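Local coordinates for alginate biosynthesis protein AlgX (Pseudomonas aeruginosa, PDB 4KNC) that takes part in the O-acetylation of the exopolysaccharide alginate and protects the polymer from degradation as it crosses the periplasm, at residues Phe145-His150 / Lys191-His196; Ala41-Phe47 / Asn93-Ser98; Gly33-His37 / Arg48-Asp52; Arg26-Leu32 / Lys197-Leu202. All coordinates share one frame; numbering follows the deposited sequence.

Interaction 1: Phe145-His150 / Lys191-His196; sequences FKGDHH and KLGTFH
Gly147 and Asp148 lie against the start of helix 194-203, where Gly147 O accepts a hydrogen bond from Phe195 N at 2.7 Å and the CA atoms of Asp148 and Gly193 are 4.2 Å apart. Asp148 OD1 takes the N-H of Thr194 on its anti lone pair, 3.0 Å away and almost straight (176°), which joins the carboxylate to the first turn of the helix. The other oxygen, OD2, offers its syn lone pair to ND1 of His150 at 2.6 Å, close to the imidazole plane, and also accepts from His150 N in an Asx turn. Lys191 lays its CD over the centre of the Phe145 ring, 3.8 Å from the centroid; bends at chi3 and chi4 (-71° and -83°) then carry NZ to a water shared with Asp148 OD1 and to Tyr249. The His196 ring rests with one face on Gly147 CA, and its NE2 bonds Asp44 O. Asp148 and His150 are inferred active-site residues, and His150 NE2 bonds Ser243, the presumed nucleophile, an arrangement consistent with the Ser-His-Asp triad of SGNH hydrolases. The loop packs against the junction of strand 180-191 and helix 194-203, with strand 46-48 against Phe195 and His196.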
# COMPACT_ATOMS: atom_id res chain seq x y z
N PHE A 145 1.01 -11.29 -16.52
CA PHE A 145 0.91 -10.86 -17.91
C PHE A 145 2.31 -10.86 -18.54
O PHE A 145 3.31 -10.64 -17.85
CB PHE A 145 0.25 -9.47 -18.04
CG PHE A 145 -1.25 -9.47 -17.82
CD1 PHE A 145 -2.12 -9.84 -18.84
CD2 PHE A 145 -1.78 -9.10 -16.59
CE1 PHE A 145 -3.51 -9.83 -18.63
CE2 PHE A 145 -3.15 -9.09 -16.37
CZ PHE A 145 -4.02 -9.45 -17.40
N LYS A 146 2.35 -11.11 -19.85
CA LYS A 146 3.58 -11.15 -20.64
C LYS A 146 4.42 -9.88 -20.57
O LYS A 146 5.65 -9.95 -20.50
CB LYS A 146 3.25 -11.41 -22.12
CG LYS A 146 2.69 -12.79 -22.39
CD LYS A 146 2.35 -12.97 -23.87
CE LYS A 146 2.03 -14.41 -24.18
NZ LYS A 146 1.76 -14.57 -25.64
N GLY A 147 3.76 -8.73 -20.62
CA GLY A 147 4.46 -7.46 -20.71
C GLY A 147 3.87 -6.43 -19.77
O GLY A 147 3.77 -5.25 -20.12
N ASP A 148 3.48 -6.87 -18.58
CA ASP A 148 2.85 -5.98 -17.61
C ASP A 148 3.27 -6.38 -16.20
O ASP A 148 3.75 -7.49 -15.98
CB ASP A 148 1.33 -6.02 -17.76
CG ASP A 148 0.64 -4.88 -17.02
OD1 ASP A 148 0.74 -3.72 -17.47
OD2 ASP A 148 -0.03 -5.15 -16.00
N HIS A 149 3.08 -5.47 -15.25
CA HIS A 149 3.45 -5.70 -13.85
C HIS A 149 2.32 -6.32 -13.00
O HIS A 149 2.53 -6.68 -11.86
CB HIS A 149 3.95 -4.39 -13.22
CG HIS A 149 2.92 -3.30 -13.20
ND1 HIS A 149 2.46 -2.70 -14.36
CD2 HIS A 149 2.26 -2.69 -12.18
CE1 HIS A 149 1.56 -1.77 -14.05
NE2 HIS A 149 1.43 -1.75 -12.74
N HIS A 150 1.11 -6.41 -13.56
CA HIS A 150 -0.00 -7.02 -12.83
C HIS A 150 0.01 -8.53 -13.00
O HIS A 150 0.44 -9.04 -14.05
CB HIS A 150 -1.35 -6.48 -13.33
CG HIS A 150 -1.55 -5.03 -13.05
ND1 HIS A 150 -1.35 -4.06 -14.01
CD2 HIS A 150 -1.90 -4.37 -11.92
CE1 HIS A 150 -1.58 -2.87 -13.48
NE2 HIS A 150 -1.91 -3.03 -12.22
N LYS A 191 -5.56 -6.68 -21.96
CA LYS A 191 -4.45 -5.86 -21.49
C LYS A 191 -3.33 -5.73 -22.50
O LYS A 191 -2.77 -6.72 -22.96
CB LYS A 191 -3.88 -6.39 -20.16
CG LYS A 191 -2.83 -5.42 -19.58
CD LYS A 191 -2.53 -5.71 -18.13
CE LYS A 191 -3.69 -5.34 -17.23
NZ LYS A 191 -3.69 -3.89 -16.91
N LEU A 192 -3.01 -4.49 -22.84
CA LEU A 192 -1.79 -4.22 -23.58
C LEU A 192 -0.83 -3.77 -22.49
O LEU A 192 -1.05 -2.73 -21.86
CB LEU A 192 -2.01 -3.11 -24.62
CG LEU A 192 -0.77 -2.64 -25.40
CD1 LEU A 192 -0.15 -3.81 -26.15
CD2 LEU A 192 -1.06 -1.47 -26.34
N GLY A 193 0.20 -4.56 -22.24
CA GLY A 193 1.03 -4.36 -21.06
C GLY A 193 1.84 -3.08 -21.05
O GLY A 193 2.27 -2.61 -22.11
N THR A 194 2.08 -2.54 -19.86
CA THR A 194 2.92 -1.35 -19.71
C THR A 194 4.36 -1.54 -20.21
O THR A 194 5.00 -0.59 -20.67
CB THR A 194 2.97 -0.85 -18.25
OG1 THR A 194 3.52 -1.87 -17.41
CG2 THR A 194 1.58 -0.46 -17.77
N PHE A 195 4.89 -2.76 -20.11
CA PHE A 195 6.28 -2.96 -20.54
C PHE A 195 6.30 -2.89 -22.06
O PHE A 195 7.24 -2.37 -22.65
CB PHE A 195 6.87 -4.33 -20.12
CG PHE A 195 6.83 -4.62 -18.62
CD1 PHE A 195 6.33 -3.70 -17.71
CD2 PHE A 195 7.31 -5.83 -18.14
CE1 PHE A 195 6.30 -3.99 -16.34
CE2 PHE A 195 7.28 -6.13 -16.77
CZ PHE A 195 6.78 -5.20 -15.88
N HIS A 196 5.25 -3.44 -22.68
CA HIS A 196 5.13 -3.46 -24.14
C HIS A 196 4.98 -2.03 -24.67
O HIS A 196 5.59 -1.68 -25.68
CB HIS A 196 3.93 -4.31 -24.58
CG HIS A 196 4.14 -5.79 -24.46
ND1 HIS A 196 3.10 -6.67 -24.29
CD2 HIS A 196 5.27 -6.54 -24.54
CE1 HIS A 196 3.58 -7.91 -24.27
NE2 HIS A 196 4.89 -7.85 -24.42
O HOH W 1 -1.45 -2.51 -16.82

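Interaction 2: Ala41-Phe47 / Asn93-Ser98; sequences AQDDWLF and NREKLS
Lys96 lies along the indole of Trp45, its CG over the six-membered ring at 3.9 Å from the centroid and its CB, CD and CE following the same surface. Next to it, Leu97 CD2 sits above the centre of the Phe47 ring, 3.5 Å from the centroid. CB of Leu97 starts away from the other segment, but with CG anti to the carbonyl carbon (chi1 -68°) the branch turns back to meet that face. Asn93 comes to the far end of the indole, OD1 being 3.7 Å from Trp45 CH2, with its amide plane turned 48° from the ring. The backbone O of Asn93 stands at the edge of the Phe47 ring, 3.5 Å from CZ.

One backbone bond ties the segments: Gln42 N gives its hydrogen to Lys96 O at 2.9 Å, while Ala41 CB abuts the same oxygen. A water accepts from both Trp45 NE1, at 3.2 Å, and Lys96 NZ, bridging the polar ends of the pair.

Further out, the type II' turn Gln42-Trp45 presents the indole, and Phe47 follows on strand 46-48. Trp45 N to Gln42 O closes the turn, and Ala41 N to Trp45 O backs it. The Asn93 amide is held by Glu137 and by Tyr144 N, and Arg89 makes a cation-pi contact with Phe47. Ser98 caps helix 99-104 through Glu101 N. The arrangement is a beta-hairpin, strands 38-40 and 46-48, whose connecting turn packs on the helix-to-helix linker 93-98 of the SGNH hydrolase-like domain.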
# COMPACT_ATOMS: atom_id res chain seq x y z
N ALA A 41 12.33 -11.77 -23.50
CA ALA A 41 12.39 -13.18 -23.16
C ALA A 41 11.68 -14.01 -24.23
O ALA A 41 11.56 -13.59 -25.38
CB ALA A 41 11.80 -13.42 -21.79
N GLN A 42 11.20 -15.19 -23.86
CA GLN A 42 10.56 -16.05 -24.85
C GLN A 42 9.23 -15.45 -25.28
O GLN A 42 8.55 -14.80 -24.49
CB GLN A 42 10.36 -17.46 -24.28
CG GLN A 42 11.66 -18.16 -23.95
CD GLN A 42 11.44 -19.59 -23.48
OE1 GLN A 42 10.98 -19.83 -22.36
NE2 GLN A 42 11.75 -20.56 -24.34
N ASP A 43 8.87 -15.65 -26.55
CA ASP A 43 7.62 -15.13 -27.08
C ASP A 43 7.63 -13.60 -26.92
O ASP A 43 8.65 -12.96 -27.17
CB ASP A 43 6.44 -15.81 -26.37
CG ASP A 43 5.09 -15.40 -26.93
OD1 ASP A 43 4.71 -15.90 -28.01
OD2 ASP A 43 4.42 -14.57 -26.27
N ASP A 44 6.52 -13.03 -26.49
CA ASP A 44 6.44 -11.59 -26.25
C ASP A 44 6.69 -11.26 -24.77
O ASP A 44 6.31 -10.19 -24.29
CB ASP A 44 5.07 -11.07 -26.67
CG ASP A 44 4.93 -10.91 -28.17
OD1 ASP A 44 5.83 -11.36 -28.91
OD2 ASP A 44 3.92 -10.31 -28.60
N TRP A 45 7.31 -12.18 -24.03
CA TRP A 45 7.68 -11.89 -22.65
C TRP A 45 8.79 -10.84 -22.59
O TRP A 45 9.79 -10.92 -23.30
CB TRP A 45 8.06 -13.17 -21.89
CG TRP A 45 6.85 -13.93 -21.43
CD1 TRP A 45 6.08 -14.78 -22.18
CD2 TRP A 45 6.22 -13.86 -20.15
NE1 TRP A 45 5.03 -15.26 -21.44
CE2 TRP A 45 5.10 -14.71 -20.18
CE3 TRP A 45 6.51 -13.17 -18.96
CZ2 TRP A 45 4.25 -14.88 -19.08
CZ3 TRP A 45 5.68 -13.35 -17.87
CH2 TRP A 45 4.57 -14.20 -17.93
N LEU A 46 8.57 -9.82 -21.76
CA LEU A 46 9.61 -8.87 -21.41
C LEU A 46 9.83 -8.94 -19.90
O LEU A 46 8.89 -9.20 -19.14
CB LEU A 46 9.21 -7.44 -21.81
CG LEU A 46 8.93 -7.09 -23.27
CD1 LEU A 46 8.73 -5.56 -23.40
CD2 LEU A 46 10.04 -7.57 -24.21
N PHE A 47 11.06 -8.71 -19.45
CA PHE A 47 11.31 -8.59 -18.02
C PHE A 47 12.08 -7.31 -17.75
O PHE A 47 12.85 -6.86 -18.60
CB PHE A 47 12.12 -9.77 -17.51
CG PHE A 47 11.36 -11.06 -17.45
CD1 PHE A 47 11.08 -11.78 -18.60
CD2 PHE A 47 10.92 -11.57 -16.22
CE1 PHE A 47 10.38 -12.98 -18.54
CE2 PHE A 47 10.23 -12.77 -16.15
CZ PHE A 47 9.95 -13.48 -17.32
N ASN A 93 7.83 -16.53 -12.85
CA ASN A 93 7.87 -16.88 -14.26
C ASN A 93 9.30 -16.96 -14.81
O ASN A 93 9.53 -16.69 -15.99
CB ASN A 93 7.03 -15.90 -15.07
CG ASN A 93 5.54 -16.15 -14.91
OD1 ASN A 93 4.80 -15.29 -14.40
ND2 ASN A 93 5.08 -17.33 -15.34
N ARG A 94 10.23 -17.33 -13.94
CA ARG A 94 11.58 -17.72 -14.35
C ARG A 94 11.65 -18.44 -15.71
O ARG A 94 12.43 -18.06 -16.57
CB ARG A 94 12.23 -18.61 -13.28
CG ARG A 94 13.67 -18.98 -13.58
CD ARG A 94 14.18 -20.07 -12.65
NE ARG A 94 15.63 -20.19 -12.72
CZ ARG A 94 16.34 -21.14 -12.12
NH1 ARG A 94 15.71 -22.06 -11.40
NH2 ARG A 94 17.66 -21.16 -12.23
N GLU A 95 10.82 -19.46 -15.90
CA GLU A 95 10.93 -20.32 -17.09
C GLU A 95 10.63 -19.62 -18.42
O GLU A 95 10.93 -20.17 -19.48
CB GLU A 95 10.08 -21.60 -16.95
CG GLU A 95 10.55 -22.55 -15.83
CD GLU A 95 12.06 -22.85 -15.86
OE1 GLU A 95 12.62 -23.05 -16.96
OE2 GLU A 95 12.70 -22.90 -14.79
N LYS A 96 10.05 -18.43 -18.37
CA LYS A 96 9.78 -17.68 -19.60
C LYS A 96 11.02 -16.93 -20.10
O LYS A 96 11.03 -16.39 -21.21
CB LYS A 96 8.62 -16.70 -19.38
CG LYS A 96 7.34 -17.37 -18.86
CD LYS A 96 6.71 -18.27 -19.91
CE LYS A 96 5.33 -18.74 -19.46
NZ LYS A 96 4.66 -19.58 -20.48
N LEU A 97 12.07 -16.92 -19.29
CA LEU A 97 13.34 -16.29 -19.65
C LEU A 97 14.04 -17.00 -20.81
O LEU A 97 13.83 -18.19 -21.04
CB LEU A 97 14.28 -16.27 -18.44
CG LEU A 97 13.79 -15.33 -17.33
CD1 LEU A 97 14.67 -15.43 -16.13
CD2 LEU A 97 13.74 -13.88 -17.86
N SER A 98 14.86 -16.26 -21.55
CA SER A 98 15.74 -16.86 -22.53
C SER A 98 16.81 -17.65 -21.79
O SER A 98 17.06 -17.40 -20.59
CB SER A 98 16.38 -15.77 -23.40
OG SER A 98 17.51 -15.22 -22.75
O HOH W 2 3.26 -17.62 -22.71

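Interaction 3: Gly33-His37 / Arg48-Asp52; sequences GFFTH and RTTYD
Thr49 and His37 pair through their backbones and side chains at the open end of the two-stranded hairpin 38-40/46-48, where the chain enters and leaves the strands in the SGNH hydrolase-like domain. Thr49 N bonds His37 O, and Thr49 OG1 accepts from His37 N at 2.9 Å. The hydroxyl can do so because it lies between the backbone N and the carbonyl carbon of its own residue (chi1 52°), which also puts CG2 over a face of the imidazole, whose ND1 is hydrogen-bonded to Asp24. The peptide before His37 is cis, and the oxygen of that peptide, Thr36 O, is gripped twice by Thr50: by N on a lone pair in the carbonyl plane, and by OG1 at 2.7 Å, tilted from that plane.

The close-packed part gathers round the buried Arg48. Its chain bends at chi3 (-71°), bringing NH1 to Phe34 O at 3.1 Å within the guanidinium plane. NH1 also stands over the Phe34 ring, and CZ lies 4.7 Å from that ring's centroid, a cation-pi contact. Tyr51 CB covers one face of the guanidinium, and Asp52 holds it side-on through NE and NH2, which together with the neighbouring Arg89 would be expected to keep the carboxylate ionised.

Looser packing marks the partly exposed side, where the Phe34 and Tyr51 rings meet obliquely, centroids 5.3 Å apart and planes at 58°. His149, an active-site neighbour, meets Phe34 edge-to-face, and His301 does the same to Tyr51. At the end of its ring, Tyr51 OH donates to Gly33 O at 3.0 Å.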
# COMPACT_ATOMS: atom_id res chain seq x y z
N GLY A 33 11.46 5.09 -15.76
CA GLY A 33 12.14 4.57 -14.59
C GLY A 33 11.49 3.33 -13.98
O GLY A 33 12.13 2.60 -13.21
N PHE A 34 10.23 3.09 -14.33
CA PHE A 34 9.50 1.93 -13.86
C PHE A 34 9.83 0.66 -14.66
O PHE A 34 9.33 -0.42 -14.33
CB PHE A 34 7.99 2.22 -13.92
CG PHE A 34 7.14 1.18 -13.23
CD1 PHE A 34 7.19 1.03 -11.86
CD2 PHE A 34 6.28 0.37 -13.96
CE1 PHE A 34 6.39 0.07 -11.22
CE2 PHE A 34 5.49 -0.59 -13.33
CZ PHE A 34 5.54 -0.74 -11.97
N PHE A 35 10.67 0.77 -15.69
CA PHE A 35 10.94 -0.37 -16.57
C PHE A 35 12.41 -0.79 -16.66
O PHE A 35 12.75 -1.70 -17.41
CB PHE A 35 10.40 -0.08 -17.97
CG PHE A 35 8.97 0.39 -17.98
CD1 PHE A 35 7.93 -0.52 -17.88
CD2 PHE A 35 8.67 1.74 -18.07
CE1 PHE A 35 6.60 -0.09 -17.87
CE2 PHE A 35 7.35 2.18 -18.05
CZ PHE A 35 6.31 1.26 -17.96
N THR A 36 13.26 -0.13 -15.88
CA THR A 36 14.71 -0.29 -15.97
C THR A 36 15.26 -1.69 -15.68
O THR A 36 15.01 -2.22 -14.60
CB THR A 36 15.38 0.68 -14.98
OG1 THR A 36 14.70 1.94 -15.04
CG2 THR A 36 16.85 0.87 -15.29
N HIS A 37 15.96 -2.32 -16.63
CA HIS A 37 15.85 -2.02 -18.05
C HIS A 37 15.18 -3.27 -18.68
O HIS A 37 15.19 -4.35 -18.07
CB HIS A 37 17.21 -1.70 -18.68
CG HIS A 37 18.12 -2.88 -18.86
ND1 HIS A 37 19.22 -3.10 -18.05
CD2 HIS A 37 18.11 -3.89 -19.76
CE1 HIS A 37 19.84 -4.20 -18.44
NE2 HIS A 37 19.19 -4.70 -19.47
N ARG A 48 11.88 -6.72 -16.58
CA ARG A 48 12.70 -5.61 -16.11
C ARG A 48 13.81 -6.16 -15.23
O ARG A 48 13.54 -6.92 -14.33
CB ARG A 48 11.84 -4.65 -15.30
CG ARG A 48 10.59 -4.19 -16.03
CD ARG A 48 9.68 -3.48 -15.06
NE ARG A 48 9.08 -4.42 -14.11
CZ ARG A 48 8.25 -4.06 -13.13
NH1 ARG A 48 7.95 -2.79 -12.95
NH2 ARG A 48 7.73 -4.98 -12.32
N THR A 49 15.05 -5.77 -15.49
CA THR A 49 16.18 -6.33 -14.76
C THR A 49 16.16 -5.94 -13.28
O THR A 49 16.41 -6.78 -12.41
CB THR A 49 17.51 -5.88 -15.39
OG1 THR A 49 17.50 -4.46 -15.52
CG2 THR A 49 17.69 -6.50 -16.77
N THR A 50 15.86 -4.68 -12.99
CA THR A 50 15.97 -4.18 -11.62
C THR A 50 14.73 -4.50 -10.79
O THR A 50 14.80 -4.62 -9.58
CB THR A 50 16.24 -2.66 -11.56
OG1 THR A 50 15.08 -1.94 -11.95
CG2 THR A 50 17.41 -2.27 -12.47
N TYR A 51 13.58 -4.62 -11.44
CA TYR A 51 12.35 -4.93 -10.71
C TYR A 51 12.08 -6.42 -10.67
O TYR A 51 11.71 -6.95 -9.63
CB TYR A 51 11.15 -4.23 -11.35
CG TYR A 51 11.13 -2.74 -11.18
CD1 TYR A 51 11.91 -1.91 -11.99
CD2 TYR A 51 10.34 -2.14 -10.20
CE1 TYR A 51 11.89 -0.53 -11.84
CE2 TYR A 51 10.31 -0.77 -10.03
CZ TYR A 51 11.08 0.03 -10.85
OH TYR A 51 11.04 1.40 -10.68
N ASP A 52 12.24 -7.10 -11.80
CA ASP A 52 11.78 -8.48 -11.94
C ASP A 52 12.86 -9.48 -11.65
O ASP A 52 12.58 -10.59 -11.18
CB ASP A 52 11.24 -8.75 -13.35
CG ASP A 52 10.09 -7.84 -13.71
OD1 ASP A 52 9.40 -7.31 -12.81
OD2 ASP A 52 9.87 -7.68 -14.92

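Interaction 4: Arg26-Leu32 / Lys197-Leu202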
# COMPACT_ATOMS: atom_id res chain seq x y z
N ARG A 26 19.47 4.79 -20.24
CA ARG A 26 18.47 5.19 -21.22
C ARG A 26 17.10 5.40 -20.55
O ARG A 26 16.22 6.05 -21.11
CB ARG A 26 18.40 4.15 -22.36
CG ARG A 26 17.34 4.40 -23.44
CD ARG A 26 17.57 5.71 -24.24
NE ARG A 26 16.47 5.96 -25.16
CZ ARG A 26 15.34 6.59 -24.84
NH1 ARG A 26 15.17 7.04 -23.60
NH2 ARG A 26 14.37 6.76 -25.75
N TYR A 27 16.92 4.85 -19.35
CA TYR A 27 15.64 4.93 -18.63
C TYR A 27 15.67 6.06 -17.61
O TYR A 27 15.39 5.85 -16.43
CB TYR A 27 15.31 3.60 -17.93
CG TYR A 27 15.14 2.44 -18.89
CD1 TYR A 27 16.25 1.91 -19.56
CD2 TYR A 27 13.89 1.90 -19.16
CE1 TYR A 27 16.11 0.89 -20.47
CE2 TYR A 27 13.74 0.86 -20.08
CZ TYR A 27 14.87 0.36 -20.72
OH TYR A 27 14.77 -0.67 -21.62
N ASN A 28 16.00 7.26 -18.07
CA ASN A 28 16.32 8.37 -17.17
C ASN A 28 15.15 9.30 -16.84
O ASN A 28 15.36 10.40 -16.32
CB ASN A 28 17.47 9.20 -17.75
CG ASN A 28 17.05 10.02 -18.95
OD1 ASN A 28 16.22 9.59 -19.76
ND2 ASN A 28 17.62 11.21 -19.09
N THR A 29 13.93 8.88 -17.14
CA THR A 29 12.77 9.74 -16.96
C THR A 29 11.71 9.13 -16.05
O THR A 29 11.87 8.02 -15.55
CB THR A 29 12.13 10.08 -18.29
OG1 THR A 29 11.61 8.89 -18.89
CG2 THR A 29 13.17 10.72 -19.19
N LYS A 30 10.63 9.88 -15.84
CA LYS A 30 9.59 9.45 -14.92
C LYS A 30 8.91 8.18 -15.42
O LYS A 30 8.96 7.14 -14.77
CB LYS A 30 8.56 10.57 -14.70
CG LYS A 30 9.00 11.66 -13.73
N TYR A 31 8.29 8.28 -16.59
CA TYR A 31 7.64 7.15 -17.25
C TYR A 31 8.60 5.95 -17.33
O TYR A 31 8.25 4.84 -16.92
CB TYR A 31 7.20 7.58 -18.64
CG TYR A 31 6.61 6.49 -19.52
CD1 TYR A 31 5.38 5.92 -19.23
CD2 TYR A 31 7.29 6.06 -20.65
CE1 TYR A 31 4.84 4.93 -20.03
CE2 TYR A 31 6.76 5.08 -21.47
CZ TYR A 31 5.54 4.52 -21.15
OH TYR A 31 5.02 3.54 -21.97
N LEU A 32 9.82 6.20 -17.81
CA LEU A 32 10.76 5.12 -18.11
C LEU A 32 11.37 4.41 -16.90
O LEU A 32 11.74 3.24 -17.00
CB LEU A 32 11.87 5.62 -19.03
CG LEU A 32 11.41 5.75 -20.48
CD1 LEU A 32 12.56 6.24 -21.40
CD2 LEU A 32 10.85 4.42 -20.94
N LYS A 197 4.20 -1.21 -23.97
CA LYS A 197 4.04 0.19 -24.34
C LYS A 197 5.35 0.96 -24.19
O LYS A 197 5.67 1.83 -25.02
CB LYS A 197 2.96 0.87 -23.51
CG LYS A 197 1.55 0.37 -23.80
CD LYS A 197 0.53 1.17 -23.02
CE LYS A 197 -0.82 0.47 -23.00
NZ LYS A 197 -1.75 1.15 -22.05
N ALA A 198 6.09 0.65 -23.13
CA ALA A 198 7.38 1.32 -22.91
C ALA A 198 8.35 0.95 -24.03
O ALA A 198 9.06 1.80 -24.58
CB ALA A 198 7.96 0.93 -21.52
N ALA A 199 8.38 -0.34 -24.36
CA ALA A 199 9.22 -0.82 -25.46
C ALA A 199 8.82 -0.19 -26.80
O ALA A 199 9.67 0.05 -27.65
CB ALA A 199 9.20 -2.34 -25.54
N ALA A 200 7.52 0.07 -26.98
CA ALA A 200 7.03 0.74 -28.18
C ALA A 200 7.54 2.17 -28.23
O ALA A 200 7.94 2.66 -29.28
CB ALA A 200 5.50 0.73 -28.22
N GLN A 201 7.52 2.85 -27.09
CA GLN A 201 7.99 4.23 -27.04
C GLN A 201 9.49 4.32 -27.33
O GLN A 201 9.95 5.23 -28.03
CB GLN A 201 7.66 4.86 -25.70
CG GLN A 201 7.58 6.37 -25.72
CD GLN A 201 8.92 7.01 -25.50
OE1 GLN A 201 9.70 6.58 -24.66
NE2 GLN A 201 9.22 8.06 -26.28
N LEU A 202 10.25 3.35 -26.80
CA LEU A 202 11.70 3.31 -26.96
C LEU A 202 12.19 2.84 -28.33
O LEU A 202 13.20 3.31 -28.82
CB LEU A 202 12.33 2.36 -25.94
CG LEU A 202 12.40 2.77 -24.47
CD1 LEU A 202 13.08 1.67 -23.67
CD2 LEU A 202 13.15 4.05 -24.32
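Leu202 is the main bump of this contact: its isobutyl end projects from helix 194-203 into a hollow walled by Arg26, Tyr27 and Leu32. Methyl CD2 presses on one face of the Arg26 guanidinium, off its centre and 3.3 Å from NH2, while the two side chains run alongside each other, pointing opposite ways. The bend of Arg26 at chi2 (63°) swings the flat group back over this methyl. On another wall CD2 meets Leu32 CD1 at 3.7 Å. The second methyl, CD1, fits beside the phenol of Tyr27, 3.5 Å from OH, the two side chains crossing at about a right angle; that hydroxyl is bonded to Ala21 O and Leu38 N.

A second, shallower fit lies about a turn earlier. With CG opposite its backbone N (chi1 175°), Tyr31 reaches across to the small Ala198, and its OH comes to rest 3.4 Å from Ala198 CA and 3.7 Å from Lys197 CB. Gln201 CB flanks the same ring, 4.3 Å from Tyr31 CE2. No hydrogen bond joins the segments; the contact is made by packing. Phe35, packed on both Tyr31 and Ala198, extends the apolar packing. This is loop-on-helix packing, in which an N-terminal loop of the SGNH hydrolase-like domain packs along one side of helix 194-203.

Helix 194-203 joins interactions 1 and 4: its first turn meets the active-site loop, including the buried Asp148, while its later residues take mostly apolar contacts, without hydrogen bonds, from the side chains of 26-32 in the partly exposed interaction 4. Interactions 2 and 3 use opposite ends of the hairpin 38-40/46-48, the connecting turn in one and the open end in the other. Chemistry follows place. Interaction 1 is polar and charge-rich around the presumed triad, interaction 3 combines backbone bonds with an arginine-carboxylate pair, and interaction 2 relies mainly on CH-pi contacts. Phe195 of interaction 1 packs on Arg48 and Asp52 of interaction 3, and Lys146 salt-bridges Asp43 of interaction 2. His37 of interaction 3 packs on Tyr27 of interaction 4.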